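Local coordinates for protein glycosyltransferase (Rickettsia africae, PDB 7MI0) that probably transfers a sugar from an activated donor to an acceptor, working as a GT-B-fold glycosyltransferase, at residues R182-P191 and F302-K313; D70-S78 and N89-Y100. All blocks are in the same frame, centred on the assembly; numbering follows the deposited sequence. Where two conformers were deposited one is given.

Contact 1: residues R182-P191 and F302-K313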
loop_
_atom_site.group_PDB
_atom_site.type_symbol
_atom_site.label_atom_id
_atom_site.label_comp_id
_atom_site.label_asym_id
_atom_site.label_seq_id
_atom_site.Cartn_x
_atom_site.Cartn_y
_atom_site.Cartn_z
ATOM N N ARG A 182 0.849 -3.202 -6.786
ATOM C CA ARG A 182 1.201 -3.670 -5.458
ATOM C C ARG A 182 0.714 -5.098 -5.252
ATOM O O ARG A 182 -0.355 -5.486 -5.731
ATOM C CB ARG A 182 0.602 -2.743 -4.405
ATOM C CG ARG A 182 1.110 -1.318 -4.503
ATOM C CD ARG A 182 2.609 -1.273 -4.305
ATOM N NE ARG A 182 3.342 -1.308 -5.564
ATOM C CZ ARG A 182 4.665 -1.365 -5.656
ATOM N NH1 ARG A 182 5.429 -1.443 -4.578
ATOM N NH2 ARG A 182 5.234 -1.343 -6.861
ATOM N N GLY A 183 1.506 -5.884 -4.531
ATOM C CA GLY A 183 1.212 -7.285 -4.308
ATOM C C GLY A 183 0.889 -7.579 -2.858
ATOM O O GLY A 183 1.341 -6.879 -1.953
ATOM N N VAL A 184 0.103 -8.628 -2.647
ATOM C CA VAL A 184 -0.233 -9.124 -1.319
ATOM C C VAL A 184 0.395 -10.500 -1.154
ATOM O O VAL A 184 0.348 -11.329 -2.071
ATOM C CB VAL A 184 -1.761 -9.174 -1.106
ATOM C CG1 VAL A 184 -2.121 -10.097 0.041
ATOM C CG2 VAL A 184 -2.270 -7.794 -0.815
ATOM N N ASN A 185 1.006 -10.732 0.004
ATOM C CA ASN A 185 1.627 -12.018 0.309
ATOM C C ASN A 185 0.534 -13.068 0.438
ATOM O O ASN A 185 -0.095 -13.200 1.488
ATOM C CB ASN A 185 2.444 -11.913 1.590
ATOM C CG ASN A 185 3.315 -13.125 1.826
ATOM O OD1 ASN A 185 2.991 -14.231 1.400
ATOM N ND2 ASN A 185 4.438 -12.920 2.505
ATOM N N CYS A 186 0.305 -13.829 -0.633
ATOM C CA CYS A 186 -0.748 -14.836 -0.611
ATOM C C CYS A 186 -0.385 -16.048 0.228
ATOM O O CYS A 186 -1.248 -16.906 0.464
ATOM C CB CYS A 186 -1.085 -15.261 -2.032
ATOM S SG CYS A 186 -1.979 -13.980 -2.884
ATOM N N ASP A 187 0.865 -16.142 0.677
ATOM C CA ASP A 187 1.229 -17.190 1.616
ATOM C C ASP A 187 0.858 -16.795 3.041
ATOM O O ASP A 187 0.419 -17.644 3.823
ATOM C CB ASP A 187 2.717 -17.505 1.486
ATOM C CG ASP A 187 3.020 -18.402 0.290
ATOM O OD1 ASP A 187 2.320 -19.425 0.120
ATOM O OD2 ASP A 187 3.949 -18.088 -0.486
ATOM N N TYR A 188 1.004 -15.515 3.390
ATOM C CA TYR A 188 0.577 -15.056 4.709
ATOM C C TYR A 188 -0.937 -14.870 4.758
ATOM O O TYR A 188 -1.616 -15.441 5.615
ATOM C CB TYR A 188 1.294 -13.755 5.084
ATOM C CG TYR A 188 0.842 -13.173 6.412
ATOM C CD1 TYR A 188 1.438 -13.569 7.603
ATOM C CD2 TYR A 188 -0.182 -12.233 6.472
ATOM C CE1 TYR A 188 1.025 -13.046 8.818
ATOM C CE2 TYR A 188 -0.605 -11.710 7.681
ATOM C CZ TYR A 188 0.005 -12.120 8.851
ATOM O OH TYR A 188 -0.406 -11.599 10.059
ATOM N N PHE A 189 -1.483 -14.061 3.849
ATOM C CA PHE A 189 -2.933 -13.900 3.726
ATOM C C PHE A 189 -3.480 -15.105 2.968
ATOM O O PHE A 189 -3.698 -15.080 1.754
ATOM C CB PHE A 189 -3.278 -12.589 3.035
ATOM C CG PHE A 189 -2.930 -11.374 3.842
ATOM C CD1 PHE A 189 -3.833 -10.850 4.756
ATOM C CD2 PHE A 189 -1.699 -10.757 3.693
ATOM C CE1 PHE A 189 -3.512 -9.734 5.505
ATOM C CE2 PHE A 189 -1.374 -9.639 4.441
ATOM C CZ PHE A 189 -2.284 -9.130 5.347
ATOM N N ASP A 190 -3.697 -16.185 3.710
ATOM C CA ASP A 190 -4.146 -17.457 3.158
ATOM C C ASP A 190 -5.184 -18.057 4.097
ATOM O O ASP A 190 -4.842 -18.475 5.210
ATOM C CB ASP A 190 -2.961 -18.408 2.968
ATOM C CG ASP A 190 -3.362 -19.757 2.385
ATOM O OD1 ASP A 190 -4.501 -19.903 1.885
ATOM O OD2 ASP A 190 -2.523 -20.682 2.424
ATOM N N PRO A 191 -6.456 -18.109 3.689
ATOM C CA PRO A 191 -7.497 -18.634 4.590
ATOM C C PRO A 191 -7.254 -20.062 5.038
ATOM O O PRO A 191 -7.812 -20.472 6.063
ATOM C CB PRO A 191 -8.774 -18.521 3.750
ATOM C CG PRO A 191 -8.471 -17.452 2.752
ATOM C CD PRO A 191 -7.019 -17.626 2.418
ATOM N N PHE A 302 -3.201 3.120 -4.080
ATOM C CA PHE A 302 -3.657 1.741 -4.172
ATOM C C PHE A 302 -4.345 1.382 -2.863
ATOM O O PHE A 302 -3.944 1.857 -1.794
ATOM C CB PHE A 302 -2.500 0.776 -4.453
ATOM C CG PHE A 302 -1.552 0.613 -3.298
ATOM C CD1 PHE A 302 -0.524 1.519 -3.091
ATOM C CD2 PHE A 302 -1.686 -0.454 -2.421
ATOM C CE1 PHE A 302 0.352 1.366 -2.033
ATOM C CE2 PHE A 302 -0.814 -0.611 -1.360
ATOM C CZ PHE A 302 0.207 0.298 -1.166
ATOM N N GLY A 303 -5.382 0.555 -2.955
ATOM C CA GLY A 303 -6.105 0.137 -1.773
ATOM C C GLY A 303 -5.542 -1.145 -1.198
ATOM O O GLY A 303 -5.967 -2.240 -1.582
ATOM N N ARG A 304 -4.583 -1.016 -0.278
ATOM C CA ARG A 304 -3.926 -2.185 0.301
ATOM C C ARG A 304 -4.937 -3.152 0.901
ATOM O O ARG A 304 -4.901 -4.357 0.622
ATOM C CB ARG A 304 -2.918 -1.751 1.366
ATOM C CG ARG A 304 -2.036 -2.881 1.855
ATOM C CD ARG A 304 -1.304 -2.525 3.132
ATOM N NE ARG A 304 -2.114 -2.786 4.314
ATOM C CZ ARG A 304 -2.741 -1.855 5.019
ATOM N NH1 ARG A 304 -2.654 -0.571 4.702
ATOM N NH2 ARG A 304 -3.472 -2.220 6.070
ATOM N N THR A 305 -5.853 -2.640 1.730
ATOM C CA THR A 305 -6.814 -3.511 2.401
ATOM C C THR A 305 -7.825 -4.116 1.440
ATOM O O THR A 305 -8.448 -5.126 1.780
ATOM C CB THR A 305 -7.555 -2.757 3.506
ATOM O OG1 THR A 305 -8.300 -1.669 2.940
ATOM C CG2 THR A 305 -6.572 -2.240 4.538
ATOM N N ILE A 306 -8.010 -3.530 0.257
ATOM C CA ILE A 306 -8.852 -4.170 -0.747
ATOM C C ILE A 306 -8.208 -5.462 -1.222
ATOM O O ILE A 306 -8.825 -6.534 -1.199
ATOM C CB ILE A 306 -9.116 -3.217 -1.922
ATOM C CG1 ILE A 306 -9.932 -2.015 -1.450
ATOM C CG2 ILE A 306 -9.820 -3.960 -3.044
ATOM C CD1 ILE A 306 -11.006 -2.391 -0.462
ATOM N N ILE A 307 -6.952 -5.376 -1.658
ATOM C CA ILE A 307 -6.237 -6.562 -2.109
ATOM C C ILE A 307 -6.118 -7.575 -0.974
ATOM O O ILE A 307 -6.291 -8.782 -1.180
ATOM C CB ILE A 307 -4.861 -6.161 -2.677
ATOM C CG1 ILE A 307 -4.988 -4.908 -3.533
ATOM C CG2 ILE A 307 -4.317 -7.245 -3.560
ATOM C CD1 ILE A 307 -3.676 -4.463 -4.152
ATOM N N GLU A 308 -5.839 -7.103 0.243
ATOM C CA GLU A 308 -5.736 -8.013 1.379
ATOM C C GLU A 308 -7.063 -8.709 1.647
ATOM O O GLU A 308 -7.095 -9.911 1.936
ATOM C CB GLU A 308 -5.273 -7.263 2.627
ATOM C CG GLU A 308 -3.779 -7.053 2.705
ATOM C CD GLU A 308 -3.368 -6.231 3.911
ATOM O OE1 GLU A 308 -4.260 -5.784 4.666
ATOM O OE2 GLU A 308 -2.149 -6.030 4.099
ATOM N N GLY A 309 -8.169 -7.970 1.552
ATOM C CA GLY A 309 -9.470 -8.586 1.752
ATOM C C GLY A 309 -9.829 -9.568 0.653
ATOM O O GLY A 309 -10.413 -10.623 0.915
ATOM N N GLN A 310 -9.498 -9.232 -0.594
ATOM C CA GLN A 310 -9.737 -10.162 -1.690
ATOM C C GLN A 310 -8.929 -11.440 -1.510
ATOM O O GLN A 310 -9.412 -12.537 -1.812
ATOM C CB GLN A 310 -9.401 -9.498 -3.021
ATOM C CG GLN A 310 -10.442 -8.532 -3.516
ATOM C CD GLN A 310 -10.016 -7.856 -4.801
ATOM O OE1 GLN A 310 -8.957 -7.227 -4.864
ATOM N NE2 GLN A 310 -10.839 -7.985 -5.837
ATOM N N ALA A 311 -7.693 -11.319 -1.017
ATOM C CA ALA A 311 -6.884 -12.507 -0.767
ATOM C C ALA A 311 -7.536 -13.426 0.261
ATOM O O ALA A 311 -7.365 -14.650 0.199
ATOM C CB ALA A 311 -5.486 -12.100 -0.303
ATOM N N MET A 312 -8.293 -12.863 1.198
ATOM C CA MET A 312 -8.894 -13.636 2.271
ATOM C C MET A 312 -10.285 -14.152 1.923
ATOM O O MET A 312 -10.994 -14.627 2.819
ATOM C CB MET A 312 -8.941 -12.798 3.550
ATOM C CG MET A 312 -7.573 -12.469 4.122
ATOM S SD MET A 312 -6.559 -13.918 4.495
ATOM C CE MET A 312 -7.546 -14.711 5.762
ATOM N N LYS A 313 -10.685 -14.073 0.649
ATOM C CA LYS A 313 -11.962 -14.621 0.165
ATOM C C LYS A 313 -13.159 -13.934 0.827
ATOM O O LYS A 313 -14.117 -14.581 1.253
ATOM C CB LYS A 313 -12.034 -16.144 0.363
ATOM C CG LYS A 313 -11.079 -16.965 -0.498
ATOM C CD LYS A 313 -11.197 -18.461 -0.203
ATOM C CE LYS A 313 -10.526 -19.310 -1.283
ATOM N NZ LYS A 313 -10.645 -20.776 -1.039
#
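Phe189 O and Ala311 O, 4.0 Å apart across the contact, both accept from one guanidinium nitrogen, NH1 of Arg369, which ties loop 182-191 to the C-terminal end of helix 304-311 although no direct hydrogen bond joins the segments. The ring of Phe189 is sandwiched: Tyr188 CD2 lies over one face and Glu308 CG over the other, the latter making a CH-pi contact 3.9 Å from the ring centroid. The Glu308 carboxylate, its plane turned 26° from the ring, is itself shared: OE2 is met from above its plane by Arg304 NE at 3.3 Å in a salt bridge, and OE1 bonds Tyr286 OH. Glu308 is the second glutamate of an EX7E sequence, the signature of GT4 enzymes, and in relatives this position usually faces the ribose of the donor nucleotide. At the ring edge, Met312 SD makes a Met-aromatic contact 5.4 Å from the Phe189 centroid, its chain doubling back through chi2 and chi3. Further along, Val184 CG2 packs on Ile307 CG2 at 3.5 Å and CG1 meets the Ala311 methyl. Phe302 CG lies between its backbone N and carbonyl carbon (chi1 70°), which turns the ring face to Arg182; CG of that arginine sits over the ring centre, 3.4 Å from the centroid, and its NH2 hydrogen-bonds Ile180 O. Within the loop, Asn185 OD1 forms an Asx turn by accepting from Asp187 N at 2.9 Å, with Tyr188 N a second donor at 3.1 Å, above the carbonyl plane. The loop thus passes over helix 304-311, with helix 282-287 packed against Tyr188 and Phe189, helix 359-375 against Cys186 and Pro191, and strand 315-319 beneath Ile306 and Gln310.

Contact 2: residues D70-S78 and N89-Y100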
loop_
_atom_site.group_PDB
_atom_site.type_symbol
_atom_site.label_atom_id
_atom_site.label_comp_id
_atom_site.label_asym_id
_atom_site.label_seq_id
_atom_site.Cartn_x
_atom_site.Cartn_y
_atom_site.Cartn_z
ATOM N N ASP A 70 18.872 -9.368 8.153
ATOM C CA ASP A 70 20.297 -9.295 7.826
ATOM C C ASP A 70 20.525 -8.663 6.452
ATOM O O ASP A 70 21.074 -9.273 5.532
ATOM C CB ASP A 70 20.949 -10.678 7.914
ATOM C CG ASP A 70 22.461 -10.597 8.031
ATOM O OD1 ASP A 70 23.001 -9.466 8.071
ATOM O OD2 ASP A 70 23.109 -11.664 8.088
ATOM N N ILE A 71 20.095 -7.411 6.332
ATOM C CA ILE A 71 20.234 -6.629 5.111
ATOM C C ILE A 71 21.093 -5.416 5.426
ATOM O O ILE A 71 20.811 -4.683 6.381
ATOM C CB ILE A 71 18.860 -6.209 4.561
ATOM C CG1 ILE A 71 18.046 -7.453 4.196
ATOM C CG2 ILE A 71 19.017 -5.268 3.367
ATOM C CD1 ILE A 71 16.560 -7.201 4.069
ATOM N N LEU A 72 22.142 -5.209 4.634
ATOM C CA LEU A 72 23.076 -4.124 4.906
ATOM C C LEU A 72 22.378 -2.775 4.811
ATOM O O LEU A 72 21.913 -2.386 3.735
ATOM C CB LEU A 72 24.245 -4.178 3.929
ATOM C CG LEU A 72 25.250 -3.047 4.153
ATOM C CD1 LEU A 72 26.104 -3.315 5.392
ATOM C CD2 LEU A 72 26.116 -2.823 2.921
ATOM N N HIS A 73 22.308 -2.059 5.933
ATOM C CA HIS A 73 21.676 -0.748 6.000
ATOM C C HIS A 73 22.712 0.313 6.337
ATOM O O HIS A 73 23.603 0.082 7.159
ATOM C CB HIS A 73 20.553 -0.713 7.044
ATOM C CG HIS A 73 20.104 0.671 7.400
ATOM N ND1 HIS A 73 20.542 1.329 8.529
ATOM C CD2 HIS A 73 19.267 1.529 6.767
ATOM C CE1 HIS A 73 19.991 2.528 8.581
ATOM N NE2 HIS A 73 19.213 2.674 7.524
ATOM N N ILE A 74 22.581 1.475 5.703
ATOM C CA ILE A 74 23.450 2.623 5.934
ATOM C C ILE A 74 22.573 3.790 6.357
ATOM O O ILE A 74 21.746 4.265 5.568
ATOM C CB ILE A 74 24.263 2.985 4.683
ATOM C CG1 ILE A 74 25.276 1.885 4.370
ATOM C CG2 ILE A 74 24.946 4.330 4.862
ATOM C CD1 ILE A 74 25.910 2.017 3.012
ATOM N N GLU A 75 22.740 4.244 7.596
ATOM C CA GLU A 75 22.013 5.422 8.040
ATOM C C GLU A 75 22.610 6.671 7.399
ATOM O O GLU A 75 23.803 6.732 7.098
ATOM C CB GLU A 75 22.040 5.527 9.565
ATOM N N MET A 76 21.753 7.664 7.168
ATOM C CA MET A 76 22.131 8.902 6.500
ATOM C C MET A 76 20.972 9.877 6.630
ATOM O O MET A 76 19.812 9.472 6.560
ATOM C CB MET A 76 22.470 8.656 5.025
ATOM C CG MET A 76 22.958 9.879 4.272
ATOM S SD MET A 76 23.376 9.521 2.548
ATOM C CE MET A 76 24.705 8.336 2.761
ATOM N N ASN A 77 21.289 11.152 6.825
ATOM C CA ASN A 77 20.288 12.167 7.143
ATOM C C ASN A 77 20.024 13.020 5.911
ATOM O O ASN A 77 20.890 13.793 5.487
ATOM C CB ASN A 77 20.751 13.025 8.320
ATOM C CG ASN A 77 20.892 12.222 9.599
ATOM O OD1 ASN A 77 20.126 11.287 9.847
ATOM N ND2 ASN A 77 21.879 12.578 10.419
ATOM N N SER A 78 18.825 12.888 5.348
ATOM C CA SER A 78 18.444 13.651 4.167
ATOM C C SER A 78 18.029 15.063 4.556
ATOM O O SER A 78 17.403 15.279 5.599
ATOM C CB SER A 78 17.296 12.960 3.432
ATOM O OG SER A 78 16.093 13.043 4.180
ATOM N N ASN A 89 25.842 14.706 0.601
ATOM C CA ASN A 89 25.185 13.405 0.550
ATOM C C ASN A 89 25.446 12.728 -0.787
ATOM O O ASN A 89 25.747 11.531 -0.837
ATOM C CB ASN A 89 23.679 13.548 0.796
ATOM C CG ASN A 89 23.334 13.726 2.268
ATOM O OD1 ASN A 89 24.120 13.387 3.153
ATOM N ND2 ASN A 89 22.145 14.253 2.533
ATOM N N ALA A 90 25.360 13.486 -1.880
ATOM C CA ALA A 90 25.643 12.915 -3.191
ATOM C C ALA A 90 27.048 12.333 -3.245
ATOM O O ALA A 90 27.268 11.283 -3.861
ATOM C CB ALA A 90 25.455 13.972 -4.277
ATOM N N LYS A 91 28.014 12.993 -2.597
ATOM C CA LYS A 91 29.361 12.438 -2.537
ATOM C C LYS A 91 29.385 11.151 -1.721
ATOM O O LYS A 91 30.001 10.161 -2.134
ATOM C CB LYS A 91 30.336 13.465 -1.956
ATOM N N LEU A 92 28.713 11.141 -0.566
ATOM C CA LEU A 92 28.695 9.944 0.271
ATOM C C LEU A 92 28.087 8.761 -0.478
ATOM O O LEU A 92 28.650 7.660 -0.483
ATOM C CB LEU A 92 27.925 10.216 1.565
ATOM C CG LEU A 92 28.444 11.315 2.495
ATOM C CD1 LEU A 92 27.397 11.661 3.540
ATOM C CD2 LEU A 92 29.734 10.894 3.164
ATOM N N ILE A 93 26.941 8.978 -1.128
ATOM C CA ILE A 93 26.302 7.911 -1.894
ATOM C C ILE A 93 27.229 7.431 -3.002
ATOM O O ILE A 93 27.412 6.225 -3.206
ATOM C CB ILE A 93 24.954 8.391 -2.458
ATOM C CG1 ILE A 93 24.055 8.915 -1.336
ATOM C CG2 ILE A 93 24.263 7.267 -3.219
ATOM C CD1 ILE A 93 22.777 9.550 -1.828
ATOM N N ALA A 94 27.825 8.373 -3.735
ATOM C CA ALA A 94 28.742 8.012 -4.810
ATOM C C ALA A 94 29.888 7.148 -4.296
ATOM O O ALA A 94 30.299 6.191 -4.962
ATOM C CB ALA A 94 29.283 9.274 -5.481
ATOM N N GLU A 95 30.416 7.466 -3.114
ATOM C CA GLU A 95 31.477 6.636 -2.556
ATOM C C GLU A 95 30.946 5.265 -2.154
ATOM O O GLU A 95 31.642 4.255 -2.312
ATOM C CB GLU A 95 32.132 7.345 -1.376
ATOM C CG GLU A 95 33.006 8.522 -1.795
ATOM C CD GLU A 95 34.023 8.149 -2.871
ATOM O OE1 GLU A 95 34.712 7.114 -2.722
ATOM O OE2 GLU A 95 34.127 8.891 -3.873
ATOM N N ILE A 96 29.714 5.209 -1.643
ATOM C CA ILE A 96 29.067 3.921 -1.406
ATOM C C ILE A 96 28.934 3.150 -2.714
ATOM O O ILE A 96 29.222 1.949 -2.776
ATOM C CB ILE A 96 27.698 4.123 -0.727
ATOM C CG1 ILE A 96 27.870 4.470 0.754
ATOM C CG2 ILE A 96 26.827 2.888 -0.889
ATOM C CD1 ILE A 96 26.648 5.132 1.367
ATOM N N ILE A 97 28.506 3.834 -3.780
ATOM C CA ILE A 97 28.383 3.189 -5.085
ATOM C C ILE A 97 29.708 2.563 -5.498
ATOM O O ILE A 97 29.776 1.375 -5.830
ATOM C CB ILE A 97 27.886 4.195 -6.137
ATOM C CG1 ILE A 97 26.479 4.678 -5.793
ATOM C CG2 ILE A 97 27.917 3.573 -7.522
ATOM C CD1 ILE A 97 25.925 5.668 -6.788
ATOM N N LYS A 98 30.785 3.354 -5.472
ATOM C CA LYS A 98 32.094 2.843 -5.877
ATOM C C LYS A 98 32.539 1.692 -4.985
ATOM O O LYS A 98 33.178 0.741 -5.454
ATOM C CB LYS A 98 33.132 3.965 -5.847
ATOM C CG LYS A 98 32.847 5.106 -6.811
ATOM C CD LYS A 98 33.830 6.253 -6.620
ATOM C CE LYS A 98 33.513 7.419 -7.550
ATOM N NZ LYS A 98 33.528 7.003 -8.984
ATOM N N LYS A 99 32.199 1.762 -3.698
ATOM C CA LYS A 99 32.655 0.759 -2.742
ATOM C C LYS A 99 32.050 -0.606 -3.035
ATOM O O LYS A 99 32.763 -1.614 -3.088
ATOM C CB LYS A 99 32.308 1.211 -1.326
ATOM C CG LYS A 99 32.643 0.214 -0.239
ATOM C CD LYS A 99 32.316 0.807 1.119
ATOM C CE LYS A 99 32.652 -0.143 2.248
ATOM N NZ LYS A 99 32.327 0.477 3.562
ATOM N N TYR A 100 30.735 -0.659 -3.234
ATOM C CA TYR A 100 30.022 -1.915 -3.414
ATOM C C TYR A 100 29.714 -2.222 -4.875
ATOM O O TYR A 100 28.967 -3.168 -5.149
ATOM C CB TYR A 100 28.729 -1.899 -2.597
ATOM C CG TYR A 100 28.954 -1.587 -1.135
ATOM C CD1 TYR A 100 29.368 -2.576 -0.250
ATOM C CD2 TYR A 100 28.762 -0.301 -0.638
ATOM C CE1 TYR A 100 29.582 -2.298 1.093
ATOM C CE2 TYR A 100 28.971 -0.012 0.706
ATOM C CZ TYR A 100 29.381 -1.017 1.566
ATOM O OH TYR A 100 29.593 -0.743 2.899
#
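The contact belongs to the crossover that leaves an edge of the seven-stranded parallel sheet, where strand 72-75 is backed by helix 83-100. Their short axes run nearly antiparallel, at 159°, and approach to 11.8 Å, a gap bridged by apolar side chains. Ile74 and Ile96 meet end to end through their CD1 atoms, 3.6 Å apart. Met76 stretches out to its sulfur, CG anti to the backbone N (chi1 -176°), then bends at chi3 (-62°), which brings CE against Leu92 CB at 3.9 Å and also near Ile96 CD1; its SD lies 4.0 Å from Ile93 CG1. Toward the other end of the strand, Leu72 CD2 approaches Tyr100 CE1 at 4.0 Å, meeting the ring obliquely, while Lys99 CG lies over the centre of one ring face. A single polar tie closes the far end: Asn89 ND2 donates to Asn77 O at 3.2 Å, the donor tilted from the carbonyl plane. Ile96 and Tyr100 also touch strand 52-57, so the helix spans two strands. From strand 72-75 the crossover through helix 83-100 passes strands 52-57 and 22-26 to reach 104-107, giving the 3-2-1-4 strand order typical of the Rossmann-like domains of GT-B enzymes.

Followed from the N terminus, the chain first reaches contact 2, where ten intervening residues, six of them already in helix 83-100, carry the chain back against strand 72-75: a local loop, closed at the edge of the seven-stranded sheet. Contact 1 opens only after that sheet has been completed by strand 177-179, and it closes a much longer loop, 110 residues that include four strands of the six-stranded sheet. The two are therefore in series, neither nesting nor crossing, with centres about 33 Å apart. They illustrate two scales of one fold: contact 2 packs a helix on an edge strand within one Rossmann-like domain, whereas contact 1 joins the chain leaving that domain to a helix of the second.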